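Local coordinates for protein putative alpha-L-fucosidase (Bacteroides thetaiotaomicron, PDB 3EYP) that is a putative glycoside hydrolase of family 29 that probably releases alpha-L-fucose from fucosylated sugars by hydrolysis, at residues H180-V185 / Y201-V206; A70-A75 / I160-W165; S226-I229 / Q234-K237; P85-D90 / L150-S155. One frame throughout, in Å; residues are numbered along the deposited sequence.

Interaction 1: H180-V185 / Y201-V206; sequences HWYKIV and YPFADV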
loop_
_atom_site.group_PDB
_atom_site.type_symbol
_atom_site.label_atom_id
_atom_site.label_comp_id
_atom_site.label_asym_id
_atom_site.label_seq_id
_atom_site.Cartn_x
_atom_site.Cartn_y
_atom_site.Cartn_z
ATOM N N HIS A 180 -17.613 -17.071 5.765
ATOM C CA HIS A 180 -18.891 -16.770 5.136
ATOM C C HIS A 180 -18.745 -15.534 4.249
ATOM O O HIS A 180 -19.135 -15.525 3.079
ATOM C CB HIS A 180 -19.985 -16.606 6.212
ATOM C CG HIS A 180 -21.374 -16.499 5.671
ATOM N ND1 HIS A 180 -21.946 -17.472 4.872
ATOM C CD2 HIS A 180 -22.330 -15.555 5.861
ATOM C CE1 HIS A 180 -23.184 -17.108 4.566
ATOM N NE2 HIS A 180 -23.439 -15.948 5.153
ATOM N N TRP A 181 -18.094 -14.526 4.793
ATOM C CA TRP A 181 -17.854 -13.273 4.036
ATOM C C TRP A 181 -16.862 -13.393 2.883
ATOM O O TRP A 181 -17.080 -12.916 1.760
ATOM C CB TRP A 181 -17.441 -12.152 4.950
ATOM C CG TRP A 181 -18.420 -11.839 6.038
ATOM C CD1 TRP A 181 -19.726 -12.183 6.105
ATOM C CD2 TRP A 181 -18.124 -11.127 7.243
ATOM N NE1 TRP A 181 -20.292 -11.713 7.289
ATOM C CE2 TRP A 181 -19.310 -11.076 8.008
ATOM C CE3 TRP A 181 -16.973 -10.557 7.759
ATOM C CZ2 TRP A 181 -19.381 -10.426 9.230
ATOM C CZ3 TRP A 181 -17.057 -9.876 9.002
ATOM C CH2 TRP A 181 -18.238 -9.842 9.717
ATOM N N TYR A 182 -15.786 -14.070 3.165
ATOM C CA TYR A 182 -14.735 -14.329 2.164
ATOM C C TYR A 182 -15.257 -15.048 0.912
ATOM O O TYR A 182 -14.913 -14.692 -0.208
ATOM C CB TYR A 182 -13.648 -15.173 2.813
ATOM C CG TYR A 182 -12.751 -15.878 1.868
ATOM C CD1 TYR A 182 -11.733 -15.193 1.231
ATOM C CD2 TYR A 182 -12.872 -17.254 1.662
ATOM C CE1 TYR A 182 -10.869 -15.843 0.411
ATOM C CE2 TYR A 182 -12.029 -17.913 0.850
ATOM C CZ TYR A 182 -11.017 -17.212 0.216
ATOM O OH TYR A 182 -10.153 -17.876 -0.631
ATOM N N LYS A 183 -16.150 -16.007 1.123
ATOM C CA LYS A 183 -16.738 -16.777 0.014
ATOM C C LYS A 183 -17.518 -15.867 -0.921
ATOM O O LYS A 183 -17.510 -16.008 -2.167
ATOM C CB LYS A 183 -17.643 -17.925 0.547
ATOM C CG LYS A 183 -16.830 -19.088 1.159
ATOM C CD LYS A 183 -17.708 -20.280 1.621
ATOM C CE LYS A 183 -18.780 -20.683 0.604
ATOM N NZ LYS A 183 -18.581 -22.040 -0.112
ATOM N N ILE A 184 -18.165 -14.878 -0.326
ATOM C CA ILE A 184 -18.905 -13.894 -1.126
ATOM C C ILE A 184 -17.980 -13.077 -1.958
ATOM O O ILE A 184 -18.163 -12.937 -3.158
ATOM C CB ILE A 184 -19.823 -12.985 -0.270
ATOM C CG1 ILE A 184 -20.940 -13.849 0.312
ATOM C CG2 ILE A 184 -20.311 -11.790 -1.092
ATOM C CD1 ILE A 184 -21.432 -13.437 1.672
ATOM N N VAL A 185 -17.000 -12.498 -1.301
ATOM C CA VAL A 185 -15.997 -11.675 -2.017
ATOM C C VAL A 185 -15.354 -12.426 -3.191
ATOM O O VAL A 185 -15.300 -11.968 -4.371
ATOM C CB VAL A 185 -14.934 -11.037 -1.036
ATOM C CG1 VAL A 185 -13.858 -10.266 -1.807
ATOM C CG2 VAL A 185 -15.616 -10.051 0.022
ATOM N N TYR A 201 -7.436 -14.027 9.278
ATOM C CA TYR A 201 -6.052 -14.339 8.833
ATOM C C TYR A 201 -5.908 -15.376 7.714
ATOM O O TYR A 201 -5.061 -15.210 6.859
ATOM C CB TYR A 201 -5.104 -14.669 10.017
ATOM C CG TYR A 201 -5.469 -15.956 10.689
ATOM C CD1 TYR A 201 -4.896 -17.156 10.280
ATOM C CD2 TYR A 201 -6.455 -16.005 11.648
ATOM C CE1 TYR A 201 -5.239 -18.327 10.860
ATOM C CE2 TYR A 201 -6.810 -17.205 12.251
ATOM C CZ TYR A 201 -6.192 -18.357 11.853
ATOM O OH TYR A 201 -6.553 -19.564 12.438
ATOM N N PRO A 202 -6.788 -16.378 7.639
ATOM C CA PRO A 202 -6.601 -17.332 6.555
ATOM C C PRO A 202 -7.074 -16.857 5.211
ATOM O O PRO A 202 -6.854 -17.526 4.209
ATOM C CB PRO A 202 -7.475 -18.524 6.956
ATOM C CG PRO A 202 -8.200 -18.160 8.130
ATOM C CD PRO A 202 -7.744 -16.846 8.653
ATOM N N PHE A 203 -7.751 -15.710 5.214
ATOM C CA PHE A 203 -8.363 -15.192 4.022
ATOM C C PHE A 203 -7.666 -13.944 3.478
ATOM O O PHE A 203 -7.968 -13.438 2.398
ATOM C CB PHE A 203 -9.834 -14.922 4.297
ATOM C CG PHE A 203 -10.515 -16.055 4.988
ATOM C CD1 PHE A 203 -10.609 -17.294 4.354
ATOM C CD2 PHE A 203 -11.068 -15.904 6.243
ATOM C CE1 PHE A 203 -11.282 -18.344 4.970
ATOM C CE2 PHE A 203 -11.705 -16.975 6.882
ATOM C CZ PHE A 203 -11.800 -18.185 6.249
ATOM N N ALA A 204 -6.761 -13.427 4.269
ATOM C CA ALA A 204 -6.080 -12.184 3.932
ATOM C C ALA A 204 -5.158 -12.392 2.745
ATOM O O ALA A 204 -4.424 -13.392 2.675
ATOM C CB ALA A 204 -5.250 -11.713 5.163
ATOM N N ASP A 205 -5.176 -11.422 1.852
ATOM C CA ASP A 205 -4.221 -11.305 0.748
ATOM C C ASP A 205 -3.052 -10.440 1.184
ATOM O O ASP A 205 -1.889 -10.666 0.804
ATOM C CB ASP A 205 -4.875 -10.729 -0.496
ATOM C CG ASP A 205 -5.872 -11.674 -1.094
ATOM O OD1 ASP A 205 -5.542 -12.848 -1.345
ATOM O OD2 ASP A 205 -6.976 -11.229 -1.331
ATOM N N VAL A 206 -3.402 -9.429 1.954
ATOM C CA VAL A 206 -2.421 -8.470 2.512
ATOM C C VAL A 206 -2.688 -8.237 3.981
ATOM O O VAL A 206 -3.829 -8.388 4.475
ATOM C CB VAL A 206 -2.364 -7.177 1.683
ATOM C CG1 VAL A 206 -2.122 -7.521 0.177
ATOM C CG2 VAL A 206 -3.669 -6.314 1.832
#

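Interaction 2: A70-A75 / I160-W165; sequences AAILTA and IWETWW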
loop_
_atom_site.group_PDB
_atom_site.type_symbol
_atom_site.label_atom_id
_atom_site.label_comp_id
_atom_site.label_asym_id
_atom_site.label_seq_id
_atom_site.Cartn_x
_atom_site.Cartn_y
_atom_site.Cartn_z
ATOM N N ALA A 70 -5.641 3.737 -7.598
ATOM C CA ALA A 70 -6.686 2.980 -6.871
ATOM C C ALA A 70 -7.145 3.721 -5.593
ATOM O O ALA A 70 -6.431 4.566 -5.041
ATOM C CB ALA A 70 -6.241 1.527 -6.583
ATOM N N ALA A 71 -8.398 3.471 -5.247
ATOM C CA ALA A 71 -9.127 4.171 -4.172
ATOM C C ALA A 71 -10.096 3.261 -3.437
ATOM O O ALA A 71 -10.812 2.509 -4.041
ATOM C CB ALA A 71 -9.894 5.432 -4.702
ATOM N N ILE A 72 -10.026 3.378 -2.121
ATOM C CA ILE A 72 -10.890 2.701 -1.101
ATOM C C ILE A 72 -11.736 3.701 -0.324
ATOM O O ILE A 72 -11.259 4.564 0.426
ATOM C CB ILE A 72 -10.041 1.875 -0.102
ATOM C CG1 ILE A 72 -9.149 0.914 -0.918
ATOM C CG2 ILE A 72 -10.948 1.104 0.925
ATOM C CD1 ILE A 72 -8.177 -0.022 -0.076
ATOM N N LEU A 73 -13.033 3.558 -0.482
ATOM C CA LEU A 73 -14.007 4.378 0.292
ATOM C C LEU A 73 -14.544 3.689 1.538
ATOM O O LEU A 73 -14.902 2.513 1.525
ATOM C CB LEU A 73 -15.204 4.716 -0.599
ATOM C CG LEU A 73 -16.384 5.470 0.092
ATOM C CD1 LEU A 73 -15.974 6.883 0.414
ATOM C CD2 LEU A 73 -17.571 5.460 -0.915
ATOM N N THR A 74 -14.647 4.437 2.629
ATOM C CA THR A 74 -15.382 3.930 3.792
ATOM C C THR A 74 -16.904 3.865 3.552
ATOM O O THR A 74 -17.638 4.804 3.883
ATOM C CB THR A 74 -15.124 4.767 5.080
ATOM O OG1 THR A 74 -15.566 6.130 4.876
ATOM C CG2 THR A 74 -13.641 4.726 5.457
ATOM N N ALA A 75 -17.365 2.755 3.001
ATOM C CA ALA A 75 -18.785 2.578 2.716
ATOM C C ALA A 75 -19.560 2.507 4.063
ATOM O O ALA A 75 -20.713 2.957 4.167
ATOM C CB ALA A 75 -19.067 1.326 1.807
ATOM N N ILE A 160 -14.668 -4.600 -8.118
ATOM C CA ILE A 160 -14.110 -4.193 -6.829
ATOM C C ILE A 160 -12.715 -4.852 -6.685
ATOM O O ILE A 160 -12.577 -6.086 -6.795
ATOM C CB ILE A 160 -15.050 -4.591 -5.661
ATOM C CG1 ILE A 160 -16.493 -4.035 -5.777
ATOM C CG2 ILE A 160 -14.423 -4.182 -4.224
ATOM C CD1 ILE A 160 -16.658 -2.561 -5.698
ATOM N N TRP A 161 -11.696 -4.010 -6.441
ATOM C CA TRP A 161 -10.293 -4.469 -6.432
ATOM C C TRP A 161 -9.651 -4.603 -5.044
ATOM O O TRP A 161 -8.571 -5.178 -4.893
ATOM C CB TRP A 161 -9.424 -3.549 -7.284
ATOM C CG TRP A 161 -9.754 -3.475 -8.714
ATOM C CD1 TRP A 161 -10.657 -2.633 -9.307
ATOM C CD2 TRP A 161 -9.089 -4.171 -9.758
ATOM N NE1 TRP A 161 -10.617 -2.803 -10.669
ATOM C CE2 TRP A 161 -9.659 -3.747 -10.969
ATOM C CE3 TRP A 161 -8.060 -5.128 -9.787
ATOM C CZ2 TRP A 161 -9.244 -4.252 -12.195
ATOM C CZ3 TRP A 161 -7.658 -5.634 -11.014
ATOM C CH2 TRP A 161 -8.250 -5.200 -12.195
ATOM N N GLU A 162 -10.328 -4.071 -4.049
ATOM C CA GLU A 162 -9.946 -4.297 -2.632
ATOM C C GLU A 162 -11.125 -4.225 -1.711
ATOM O O GLU A 162 -11.987 -3.358 -1.854
ATOM C CB GLU A 162 -8.898 -3.299 -2.162
ATOM C CG GLU A 162 -8.242 -3.661 -0.837
ATOM C CD GLU A 162 -6.765 -3.284 -0.747
ATOM O OE1 GLU A 162 -6.130 -3.120 -1.826
ATOM O OE2 GLU A 162 -6.274 -3.107 0.419
ATOM N N THR A 163 -11.154 -5.173 -0.773
ATOM C CA THR A 163 -12.105 -5.137 0.370
ATOM C C THR A 163 -11.268 -5.075 1.616
ATOM O O THR A 163 -10.322 -5.833 1.771
ATOM C CB THR A 163 -13.027 -6.385 0.392
ATOM O OG1 THR A 163 -13.925 -6.339 -0.713
ATOM C CG2 THR A 163 -13.864 -6.469 1.630
ATOM N N TRP A 164 -11.593 -4.126 2.480
ATOM C CA TRP A 164 -10.784 -3.827 3.677
ATOM C C TRP A 164 -11.549 -4.190 4.925
ATOM O O TRP A 164 -12.656 -3.662 5.172
ATOM C CB TRP A 164 -10.451 -2.368 3.727
ATOM C CG TRP A 164 -9.057 -1.986 4.019
ATOM C CD1 TRP A 164 -8.016 -1.966 3.152
ATOM C CD2 TRP A 164 -8.555 -1.496 5.257
ATOM N NE1 TRP A 164 -6.877 -1.544 3.786
ATOM C CE2 TRP A 164 -7.186 -1.213 5.071
ATOM C CE3 TRP A 164 -9.127 -1.277 6.514
ATOM C CZ2 TRP A 164 -6.377 -0.698 6.094
ATOM C CZ3 TRP A 164 -8.316 -0.777 7.525
ATOM C CH2 TRP A 164 -6.963 -0.478 7.286
ATOM N N TRP A 165 -10.913 -5.031 5.746
ATOM C CA TRP A 165 -11.500 -5.447 7.035
ATOM C C TRP A 165 -10.652 -4.921 8.176
ATOM O O TRP A 165 -9.609 -5.494 8.497
ATOM C CB TRP A 165 -11.644 -6.959 7.155
ATOM C CG TRP A 165 -12.709 -7.563 6.269
ATOM C CD1 TRP A 165 -13.819 -6.944 5.824
ATOM C CD2 TRP A 165 -12.752 -8.897 5.740
ATOM N NE1 TRP A 165 -14.560 -7.779 5.060
ATOM C CE2 TRP A 165 -13.919 -8.988 4.952
ATOM C CE3 TRP A 165 -11.923 -10.016 5.848
ATOM C CZ2 TRP A 165 -14.305 -10.168 4.304
ATOM C CZ3 TRP A 165 -12.277 -11.180 5.175
ATOM C CH2 TRP A 165 -13.485 -11.266 4.442
#

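Interaction 3: S226-I229 / Q234-K237; sequences SVAI and QYYK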
loop_
_atom_site.group_PDB
_atom_site.type_symbol
_atom_site.label_atom_id
_atom_site.label_comp_id
_atom_site.label_asym_id
_atom_site.label_seq_id
_atom_site.Cartn_x
_atom_site.Cartn_y
_atom_site.Cartn_z
ATOM N N SER A 226 1.031 -16.698 9.894
ATOM C CA SER A 226 -0.353 -16.213 9.881
ATOM C C SER A 226 -0.867 -15.903 11.273
ATOM O O SER A 226 -1.843 -15.153 11.442
ATOM C CB SER A 226 -1.281 -17.173 9.166
ATOM O OG SER A 226 -1.512 -18.282 9.970
ATOM N N VAL A 227 -0.177 -16.445 12.266
ATOM C CA VAL A 227 -0.530 -16.196 13.696
ATOM C C VAL A 227 -0.285 -14.745 14.092
ATOM O O VAL A 227 -0.954 -14.184 14.989
ATOM C CB VAL A 227 0.168 -17.207 14.652
ATOM C CG1 VAL A 227 1.676 -16.905 14.785
ATOM C CG2 VAL A 227 -0.525 -17.245 16.017
ATOM N N ALA A 228 0.602 -14.103 13.349
ATOM C CA ALA A 228 0.915 -12.711 13.636
ATOM C C ALA A 228 -0.299 -11.870 13.333
ATOM O O ALA A 228 -0.579 -10.935 14.023
ATOM C CB ALA A 228 2.137 -12.195 12.861
ATOM N N ILE A 229 -1.002 -12.205 12.258
ATOM C CA ILE A 229 -2.179 -11.455 11.891
ATOM C C ILE A 229 -3.240 -11.671 12.958
ATOM O O ILE A 229 -3.881 -10.734 13.455
ATOM C CB ILE A 229 -2.685 -11.846 10.480
ATOM C CG1 ILE A 229 -1.630 -11.369 9.471
ATOM C CG2 ILE A 229 -4.127 -11.265 10.237
ATOM C CD1 ILE A 229 -1.747 -11.942 8.055
ATOM N N GLN A 234 0.175 -8.604 19.799
ATOM C CA GLN A 234 1.276 -9.254 20.481
ATOM C C GLN A 234 2.417 -9.638 19.524
ATOM O O GLN A 234 3.427 -10.227 19.920
ATOM C CB GLN A 234 0.718 -10.429 21.299
ATOM C CG GLN A 234 -0.268 -9.914 22.474
ATOM C CD GLN A 234 0.451 -8.977 23.508
ATOM O OE1 GLN A 234 1.574 -9.256 23.895
ATOM N NE2 GLN A 234 -0.192 -7.880 23.923
ATOM N N TYR A 235 2.273 -9.231 18.263
ATOM C CA TYR A 235 3.309 -9.521 17.211
ATOM C C TYR A 235 3.610 -8.321 16.327
ATOM O O TYR A 235 3.482 -8.365 15.104
ATOM C CB TYR A 235 2.841 -10.637 16.263
ATOM C CG TYR A 235 2.793 -12.022 16.857
ATOM C CD1 TYR A 235 3.818 -12.930 16.613
ATOM C CD2 TYR A 235 1.736 -12.434 17.653
ATOM C CE1 TYR A 235 3.796 -14.205 17.146
ATOM C CE2 TYR A 235 1.697 -13.725 18.178
ATOM C CZ TYR A 235 2.746 -14.600 17.894
ATOM O OH TYR A 235 2.747 -15.878 18.386
ATOM N N TYR A 236 3.985 -7.244 16.949
ATOM C CA TYR A 236 4.369 -6.018 16.215
ATOM C C TYR A 236 5.418 -6.350 15.188
ATOM O O TYR A 236 5.306 -5.998 14.025
ATOM C CB TYR A 236 4.923 -4.907 17.145
ATOM C CG TYR A 236 5.313 -3.649 16.394
ATOM C CD1 TYR A 236 4.343 -2.781 15.894
ATOM C CD2 TYR A 236 6.618 -3.333 16.156
ATOM C CE1 TYR A 236 4.684 -1.649 15.183
ATOM C CE2 TYR A 236 6.962 -2.183 15.450
ATOM C CZ TYR A 236 5.985 -1.349 14.977
ATOM O OH TYR A 236 6.301 -0.208 14.291
ATOM N N LYS A 237 6.462 -7.041 15.629
ATOM C CA LYS A 237 7.588 -7.282 14.733
ATOM C C LYS A 237 7.181 -8.180 13.589
ATOM O O LYS A 237 7.477 -7.932 12.441
ATOM C CB LYS A 237 8.760 -7.885 15.470
ATOM C CG LYS A 237 9.917 -8.167 14.568
ATOM C CD LYS A 237 10.933 -9.058 15.291
ATOM C CE LYS A 237 12.089 -8.294 15.823
ATOM N NZ LYS A 237 13.184 -9.310 16.195
#

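Interaction 4: P85-D90 / L150-S155; sequences PSKYTD and LGELMS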
loop_
_atom_site.group_PDB
_atom_site.type_symbol
_atom_site.label_atom_id
_atom_site.label_comp_id
_atom_site.label_asym_id
_atom_site.label_seq_id
_atom_site.Cartn_x
_atom_site.Cartn_y
_atom_site.Cartn_z
ATOM N N PRO A 85 -27.814 3.322 -0.030
ATOM C CA PRO A 85 -29.174 2.975 0.446
ATOM C C PRO A 85 -29.413 1.450 0.504
ATOM O O PRO A 85 -30.166 0.852 -0.293
ATOM C CB PRO A 85 -30.107 3.677 -0.566
ATOM C CG PRO A 85 -29.352 3.746 -1.839
ATOM C CD PRO A 85 -27.834 3.829 -1.418
ATOM N N SER A 86 -28.695 0.817 1.421
ATOM C CA SER A 86 -28.832 -0.635 1.646
ATOM C C SER A 86 -30.276 -1.000 1.938
ATOM O O SER A 86 -31.005 -0.260 2.588
ATOM C CB SER A 86 -27.940 -1.131 2.799
ATOM O OG SER A 86 -28.191 -2.466 3.044
ATOM N N LYS A 87 -30.659 -2.162 1.455
ATOM C CA LYS A 87 -32.014 -2.717 1.744
ATOM C C LYS A 87 -32.102 -3.262 3.116
ATOM O O LYS A 87 -33.168 -3.742 3.530
ATOM C CB LYS A 87 -32.396 -3.791 0.729
ATOM C CG LYS A 87 -32.426 -3.291 -0.662
ATOM C CD LYS A 87 -32.791 -4.405 -1.682
ATOM C CE LYS A 87 -31.758 -5.582 -1.709
ATOM N NZ LYS A 87 -30.359 -5.188 -2.205
ATOM N N TYR A 88 -30.982 -3.248 3.855
ATOM C CA TYR A 88 -30.887 -4.032 5.077
ATOM C C TYR A 88 -30.759 -3.261 6.387
ATOM O O TYR A 88 -30.639 -3.847 7.451
ATOM C CB TYR A 88 -29.751 -5.075 4.961
ATOM C CG TYR A 88 -30.073 -6.077 3.852
ATOM C CD1 TYR A 88 -30.941 -7.115 4.062
ATOM C CD2 TYR A 88 -29.568 -5.901 2.576
ATOM C CE1 TYR A 88 -31.284 -7.985 3.015
ATOM C CE2 TYR A 88 -29.903 -6.730 1.542
ATOM C CZ TYR A 88 -30.757 -7.780 1.764
ATOM O OH TYR A 88 -31.056 -8.630 0.712
ATOM N N THR A 89 -30.847 -1.969 6.258
ATOM C CA THR A 89 -30.826 -0.978 7.371
ATOM C C THR A 89 -31.465 0.327 6.956
ATOM O O THR A 89 -31.613 0.632 5.754
ATOM C CB THR A 89 -29.339 -0.645 7.842
ATOM O OG1 THR A 89 -29.333 0.144 9.046
ATOM C CG2 THR A 89 -28.531 0.057 6.735
ATOM N N ASP A 90 -31.816 1.100 7.971
ATOM C CA ASP A 90 -32.213 2.498 7.799
ATOM C C ASP A 90 -31.119 3.495 8.207
ATOM O O ASP A 90 -31.271 4.705 7.996
ATOM C CB ASP A 90 -33.493 2.795 8.570
ATOM C CG ASP A 90 -34.741 2.317 7.834
ATOM O OD1 ASP A 90 -34.992 2.829 6.720
ATOM O OD2 ASP A 90 -35.422 1.419 8.358
ATOM N N LEU A 150 -22.552 -7.024 2.040
ATOM C CA LEU A 150 -21.413 -7.449 1.244
ATOM C C LEU A 150 -21.906 -7.854 -0.137
ATOM O O LEU A 150 -21.408 -7.398 -1.155
ATOM C CB LEU A 150 -20.600 -8.540 2.005
ATOM C CG LEU A 150 -19.159 -8.785 1.614
ATOM C CD1 LEU A 150 -18.339 -7.510 1.472
ATOM C CD2 LEU A 150 -18.508 -9.956 2.481
ATOM N N GLY A 151 -22.987 -8.591 -0.166
ATOM C CA GLY A 151 -23.611 -8.978 -1.414
ATOM C C GLY A 151 -24.072 -7.849 -2.298
ATOM O O GLY A 151 -23.936 -7.888 -3.534
ATOM N N GLU A 152 -24.629 -6.823 -1.674
ATOM C CA GLU A 152 -24.988 -5.641 -2.402
ATOM C C GLU A 152 -23.729 -5.001 -3.001
ATOM O O GLU A 152 -23.671 -4.669 -4.183
ATOM C CB GLU A 152 -25.752 -4.610 -1.506
ATOM C CG GLU A 152 -27.084 -5.120 -0.953
ATOM C CD GLU A 152 -27.777 -4.093 -0.152
ATOM O OE1 GLU A 152 -27.065 -3.500 0.675
ATOM O OE2 GLU A 152 -29.021 -3.901 -0.262
ATOM N N LEU A 153 -22.714 -4.821 -2.176
ATOM C CA LEU A 153 -21.541 -4.011 -2.586
ATOM C C LEU A 153 -20.652 -4.740 -3.582
ATOM O O LEU A 153 -19.926 -4.124 -4.422
ATOM C CB LEU A 153 -20.710 -3.581 -1.336
ATOM C CG LEU A 153 -21.430 -2.534 -0.471
ATOM C CD1 LEU A 153 -20.714 -2.194 0.833
ATOM C CD2 LEU A 153 -21.716 -1.303 -1.266
ATOM N N MET A 154 -20.718 -6.058 -3.503
ATOM C CA MET A 154 -19.872 -6.943 -4.373
ATOM C C MET A 154 -20.570 -7.348 -5.673
ATOM O O MET A 154 -19.956 -7.952 -6.580
ATOM C CB MET A 154 -19.438 -8.223 -3.629
ATOM C CG MET A 154 -18.362 -8.055 -2.503
ATOM S SD MET A 154 -16.826 -7.140 -2.832
ATOM C CE MET A 154 -17.263 -5.630 -1.953
ATOM N N SER A 155 -21.852 -6.992 -5.744
ATOM C CA SER A 155 -22.715 -7.342 -6.870
ATOM C C SER A 155 -23.117 -6.173 -7.748
ATOM O O SER A 155 -23.249 -6.315 -8.959
ATOM C CB SER A 155 -23.992 -8.048 -6.398
ATOM O OG SER A 155 -23.755 -9.265 -5.701
#

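Interaction 1: H180-V185 / Y201-V206
Y182, on helix 175-188, faces F203, in the loop that follows strand 193-195, and with 6.7 Å between their CA atoms these are the nearest residues of the two segments. Both side chains leave their backbones toward the partner, and together they make the whole contact: an offset, parallel-displaced stack of two rings. The centroids stand 4.7 Å apart and the planes are inclined by 27°; the overlap is partial, since F203 CD1 lies over one face of Y182 but out toward its rim, 3.5 Å from Y182 CD2. At the other side of the overlap, F203 CB reaches Y182 CD1 at 3.6 Å.

The stem of the tyrosine joins in as well. Y182 CB lies over the face of the F203 ring, 4.2 Å from its centroid, as a CH-pi contact. With Y182 CG trans to the backbone N (chi1 161°), the phenol swings out from the helix to meet F203. The opposite face of the F203 ring is approached by CG of its neighbour P202, so the phenyl group is held between proline and tyrosine.

F203 also touches Y178 and R179 of the same helix, while Y182 rests on I194. The stack thus ties a loop to the outer helix of a beta-alpha-beta crossover, strand 162-164 to strand 193-195, as found in TIM-barrel folds.

Interaction 2: A70-A75 / I160-W165
I72 reaches E162 and W164 across the interior of the TIM barrel, from strand 70-76 to strand 162-164; strand 119-124 runs between the two in the parallel sheet, and the CA atoms of I72 and E162 are 7.2 Å apart. From CB the side chain divides. CG2 lies trans to the backbone N, while CG1 sits beside it and carries the chain on, fully extended (chi2 179°), toward the second strand. The branch carbons stay farther off, and the close contacts are all made by the terminal CD1; the I72 side chain also packs on I23, F25 and Y123. CD1 lies against the bent chain of E162, 3.7 Å from CG and 3.6 Å from CD, and also borders OE2.

The methyl group therefore covers a buried carboxylate whose charge is answered by R20, which forms a salt bridge with E162 OE1. With an alanine in place of E162, R20 would probably lose this partner and a gap would open beside the I72 methyl. W164 flanks the same spot: its NE1 is hydrogen-bonded to E253, and E162 OE2 lies at its ring edge, in plane. I72 CD1 meets this indole at CD1, 3.8 Å away.

Interaction 3: S226-I229 / Q234-K237
Y235 lays its ring against A228 and V227, bringing together two short consecutive helices, 226-230 and 236-240, across the tight loop that connects them. In the chain the two helices fall between strands 193-195 and 253-257 of a TIM-barrel domain. A228 and Y235 are the closest pair along the backbone, their CA atoms 5.4 Å apart, and Y235 occupies the N-cap position of the second helix.

The first kind of interaction is CH-pi. A228 CA stands over one face of the phenol, 4.2 Å from the ring centroid and 27° off the ring normal; it is thus a backbone carbon that lies over the aromatic face. Its nearest ring atom is Y235 CG, at 3.8 Å.

Apolar contact comes next. The methyl of A228 meets Y235 CB at 3.8 Å, beside the root of the ring. Y235 CG lies trans to its own carbonyl carbon (chi1 -71°), which lets the phenol run back along the first helix to V227. The two helices meet at a second point as well, because A228 and I229 touch L239 of helix 236-240.

Polar bonds go to other parts of the chain: S226 N is hydrogen-bonded to D247, and Y236, whose side chain leaves the backbone away from the first helix, bonds through OH to N211. On the first helix, the turn from S226 O to I229 N is closed by a weak bond.

At the far end of the phenol, V227 CG1 comes 4.0 Å from Y235 CZ and 3.9 Å from Y235 OH.

Interaction 4: P85-D90 / L150-S155
The Y88 ring and the E152 carboxylate are the flat groups here, their planes 65° apart. E152 CD lies at the edge of the ring, in its plane, and the nearest carboxylate atom, OE2, is 3.5 Å from Y88 CE2. Over one face of the ring sits K87 CB, offset toward the rim; the ring also stacks with H148.

The carboxylate itself is gripped by the loop 85-90. K87 gives OE2 two bonds. Its backbone N donates at 2.9 Å, almost straight at 171°, into the syn lone pair. Its ammonium group comes from the other side: the lysine chain turns about CG-CD and again about CD-CE, and curls NZ round to the anti lone pair of OE2, a salt bridge of 2.7 Å. The remaining oxygen, OE1, receives the S86 hydroxyl at 2.8 Å, on the syn side and 21° out of the carboxylate plane, and W84 NE1 bonds to OE1 too.

S86 has a double role. Its OG accepts from Y88 N at 3.0 Å, forming an ST turn that shapes the loop around the glutamate, and it is also bonded to Q149 on helix 139-155.

Cutting E152 back to an alanine is likely to leave the K87 ammonium, the K87 N-H, the S86 hydroxyl and W84 NE1 without this partner, and the loop less firmly held.

With two donors on each oxygen, one of them the K87 ammonium, this buried carboxylate is probably ionised, and its charge fastens the loop after strand 70-76 to the helix.

In the fold
All four contacts belong to the TIM-barrel domain, none to the beta-sandwich that follows it. Interaction 2, the innermost, spans the barrel interior between strands 70-76 and 162-164. Along the chain it encloses interaction 4, which fixes a loop to helix 139-155; their centres are about 15 Å apart and M154 packs on T163. Interaction 1 follows, its centre about 14 Å from that of interaction 2, with W165 reaching W181, and about 18 Å from that of interaction 4, where L150 meets W181 and V185. Interaction 3 comes last, joined to interaction 1 through Y201, its centre about 32 Å from that of interaction 4. Interactions 1, 3 and 4 thus join successive outer helices and loops around one barrel.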